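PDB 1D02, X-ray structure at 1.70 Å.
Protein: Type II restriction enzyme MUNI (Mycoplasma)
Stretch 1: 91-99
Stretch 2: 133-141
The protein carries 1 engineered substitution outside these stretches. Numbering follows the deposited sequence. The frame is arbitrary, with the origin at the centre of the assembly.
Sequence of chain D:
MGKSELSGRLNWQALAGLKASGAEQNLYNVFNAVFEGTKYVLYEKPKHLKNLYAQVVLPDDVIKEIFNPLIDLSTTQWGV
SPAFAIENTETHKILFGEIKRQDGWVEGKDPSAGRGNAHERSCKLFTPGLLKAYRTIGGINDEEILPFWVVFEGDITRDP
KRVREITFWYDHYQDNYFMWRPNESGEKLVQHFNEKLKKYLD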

# COMPACT_ATOMS: atom_id res chain seq x y z
N THR D 91 17.02 22.06 10.80
CA THR D 91 17.44 21.45 9.55
C THR D 91 16.34 21.50 8.47
O THR D 91 16.62 21.34 7.28
CB THR D 91 17.78 19.99 9.75
OG1 THR D 91 16.60 19.30 10.16
CG2 THR D 91 18.86 19.80 10.80
N HIS D 92 15.11 21.70 8.91
CA HIS D 92 13.94 21.75 8.03
C HIS D 92 13.62 20.39 7.40
O HIS D 92 12.87 20.31 6.39
CB HIS D 92 14.11 22.83 6.97
CG HIS D 92 14.30 24.20 7.55
ND1 HIS D 92 13.28 24.88 8.19
CD2 HIS D 92 15.39 24.98 7.63
CE1 HIS D 92 13.75 26.03 8.65
NE2 HIS D 92 15.03 26.12 8.32
N LYS D 93 14.19 19.33 7.97
CA LYS D 93 13.90 17.97 7.52
C LYS D 93 12.59 17.56 8.22
O LYS D 93 12.35 17.93 9.38
CB LYS D 93 15.03 16.99 7.87
CG LYS D 93 16.24 17.17 6.96
CD LYS D 93 17.30 16.10 7.17
CE LYS D 93 18.45 16.27 6.16
NZ LYS D 93 19.50 15.25 6.40
N ILE D 94 11.75 16.82 7.50
CA ILE D 94 10.44 16.43 8.02
C ILE D 94 10.16 14.94 7.83
O ILE D 94 10.46 14.36 6.78
CB ILE D 94 9.32 17.18 7.28
CG1 ILE D 94 9.55 18.68 7.37
CG2 ILE D 94 7.95 16.81 7.87
CD1 ILE D 94 8.73 19.51 6.40
N LEU D 95 9.57 14.34 8.87
CA LEU D 95 9.18 12.92 8.83
C LEU D 95 7.66 12.98 8.78
O LEU D 95 7.03 13.58 9.65
CB LEU D 95 9.64 12.20 10.11
CG LEU D 95 9.08 10.78 10.32
CD1 LEU D 95 9.71 9.87 9.26
CD2 LEU D 95 9.41 10.27 11.73
N PHE D 96 7.05 12.37 7.76
CA PHE D 96 5.60 12.37 7.62
C PHE D 96 5.04 11.10 8.24
O PHE D 96 5.67 10.04 8.17
CB PHE D 96 5.23 12.50 6.14
CG PHE D 96 5.55 13.85 5.58
CD1 PHE D 96 6.71 14.05 4.82
CD2 PHE D 96 4.75 14.94 5.87
CE1 PHE D 96 7.04 15.34 4.36
CE2 PHE D 96 5.07 16.21 5.43
CZ PHE D 96 6.22 16.41 4.67
N GLY D 97 3.87 11.20 8.86
CA GLY D 97 3.34 10.02 9.51
C GLY D 97 1.89 9.67 9.29
O GLY D 97 1.12 10.49 8.81
N GLU D 98 1.54 8.44 9.65
CA GLU D 98 0.16 7.98 9.53
C GLU D 98 -0.19 7.28 10.83
O GLU D 98 0.69 6.85 11.59
CB GLU D 98 0.00 6.97 8.38
CG GLU D 98 0.26 7.52 6.98
CD GLU D 98 -0.55 8.78 6.65
OE1 GLU D 98 -1.63 9.00 7.25
OE2 GLU D 98 -0.10 9.57 5.79
N ILE D 99 -1.49 7.15 11.09
CA ILE D 99 -1.97 6.49 12.29
C ILE D 99 -3.05 5.54 11.80
O ILE D 99 -4.06 5.99 11.23
CB ILE D 99 -2.57 7.51 13.29
CG1 ILE D 99 -1.47 8.47 13.80
CG2 ILE D 99 -3.20 6.77 14.47
CD1 ILE D 99 -1.96 9.49 14.77
N ALA D 133 8.10 11.67 -3.71
CA ALA D 133 7.55 12.94 -3.23
C ALA D 133 7.94 13.20 -1.76
O ALA D 133 8.34 14.32 -1.38
CB ALA D 133 6.03 12.94 -3.38
N TYR D 134 7.82 12.16 -0.92
CA TYR D 134 8.15 12.29 0.50
C TYR D 134 9.63 12.60 0.71
O TYR D 134 9.98 13.47 1.52
CB TYR D 134 7.80 11.00 1.25
CG TYR D 134 6.35 10.92 1.73
CD1 TYR D 134 5.29 11.27 0.90
CD2 TYR D 134 6.06 10.49 3.02
CE1 TYR D 134 3.96 11.20 1.36
CE2 TYR D 134 4.75 10.41 3.48
CZ TYR D 134 3.71 10.77 2.65
OH TYR D 134 2.42 10.75 3.14
N ARG D 135 10.49 11.89 -0.01
CA ARG D 135 11.92 12.14 0.14
C ARG D 135 12.31 13.54 -0.35
O ARG D 135 13.17 14.20 0.26
CB ARG D 135 12.73 11.07 -0.59
CG ARG D 135 12.68 9.68 0.07
CD ARG D 135 13.79 8.81 -0.50
NE ARG D 135 13.80 7.42 -0.02
CZ ARG D 135 14.32 7.00 1.12
NH1 ARG D 135 14.90 7.85 1.99
NH2 ARG D 135 14.37 5.69 1.36
N THR D 136 11.68 14.02 -1.43
CA THR D 136 11.98 15.36 -1.95
C THR D 136 11.54 16.44 -0.98
O THR D 136 12.29 17.38 -0.67
CB THR D 136 11.24 15.62 -3.29
OG1 THR D 136 11.76 14.75 -4.29
CG2 THR D 136 11.39 17.10 -3.73
N ILE D 137 10.32 16.30 -0.46
CA ILE D 137 9.80 17.32 0.43
C ILE D 137 10.42 17.28 1.82
O ILE D 137 10.89 18.30 2.31
CB ILE D 137 8.26 17.18 0.52
CG1 ILE D 137 7.66 17.49 -0.86
CG2 ILE D 137 7.68 18.18 1.57
CD1 ILE D 137 6.18 17.16 -1.00
N GLY D 138 10.49 16.10 2.42
CA GLY D 138 11.01 15.99 3.76
C GLY D 138 12.52 16.07 3.89
O GLY D 138 13.03 16.32 4.99
N GLY D 139 13.25 15.83 2.79
CA GLY D 139 14.70 15.92 2.85
C GLY D 139 15.45 14.67 3.29
O GLY D 139 16.68 14.73 3.42
N ILE D 140 14.76 13.55 3.50
CA ILE D 140 15.40 12.31 3.94
C ILE D 140 15.73 11.39 2.76
O ILE D 140 14.84 10.71 2.25
CB ILE D 140 14.49 11.53 4.94
CG1 ILE D 140 14.09 12.46 6.09
CG2 ILE D 140 15.21 10.27 5.47
CD1 ILE D 140 13.02 11.87 7.01
N ASN D 141 16.99 11.36 2.34
CA ASN D 141 17.39 10.50 1.24
C ASN D 141 18.17 9.25 1.66
O ASN D 141 18.59 8.46 0.80
CB ASN D 141 18.18 11.30 0.19
CG ASN D 141 17.30 12.32 -0.51
OD1 ASN D 141 16.29 11.97 -1.11
ND2 ASN D 141 17.68 13.60 -0.43
O HOH W 1 2.35 9.97 5.78
O HOH W 2 -0.55 10.44 3.32

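The strand 93-99 and the end of the helix 133-138 run at 144° to each other, their axes approaching to 7.6 Å, and they draw closest where the helix stops. There the CA atoms of Ile-94 and Gly-138 lie 4.3 Å apart, whereas those of Phe-96 and Tyr-134 are separated by 7.6 Å. The hollow that permits the tighter approach is Gly-138 itself. A CB on Gly-138 would fall 2.4 Å from Ile-94 O, a clash, so the strand backbone occupies the space a side chain would need. Ile-94 N donates a hydrogen bond to Gly-138 O (2.9 Å), and two CA-H...O contacts flank it: Lys-93 CA to Gly-138 O at 3.1 Å and Gly-138 CA to Ile-94 O at 3.5 Å.

Gly-139, with positive phi, leaves the helical conformation and leaves room for the aliphatic part of Lys-93, whose extended side chain brings CE to 3.6 Å from Gly-139 O. Beyond the turn, Ile-140 reaches back to the strand, placing CD1 3.6 Å from Ile-94 O and 4.5 Å from Leu-95 CD1.

Where the backbones diverge, Phe-96 fills the gap. Its CB points toward the helix, and its ring enters the space bordered by Tyr-134, Ile-137 and Gly-138. The edge of the Phe-96 ring meets Gly-138 N, with Phe-96 CE1 4.0 Å from that atom, while Phe-96 CZ lies 3.9 Å from Ile-137 CG2. The same ring directs its edge at the face of Tyr-134 (centroids 5.3 Å apart, planes at 63°), and Phe-96 CB packs 3.4 Å from Tyr-134 CE2.

Farther along, Glu-98 OE2 and Tyr-134 OH remain 3.8 Å apart, and two waters bridge them. Water 1 donates to Glu-98 OE2 (2.5 Å) and lies 2.8 Å from Tyr-134 OH; water 2 makes the corresponding hydrogen bonds at 2.7 and 3.0 Å.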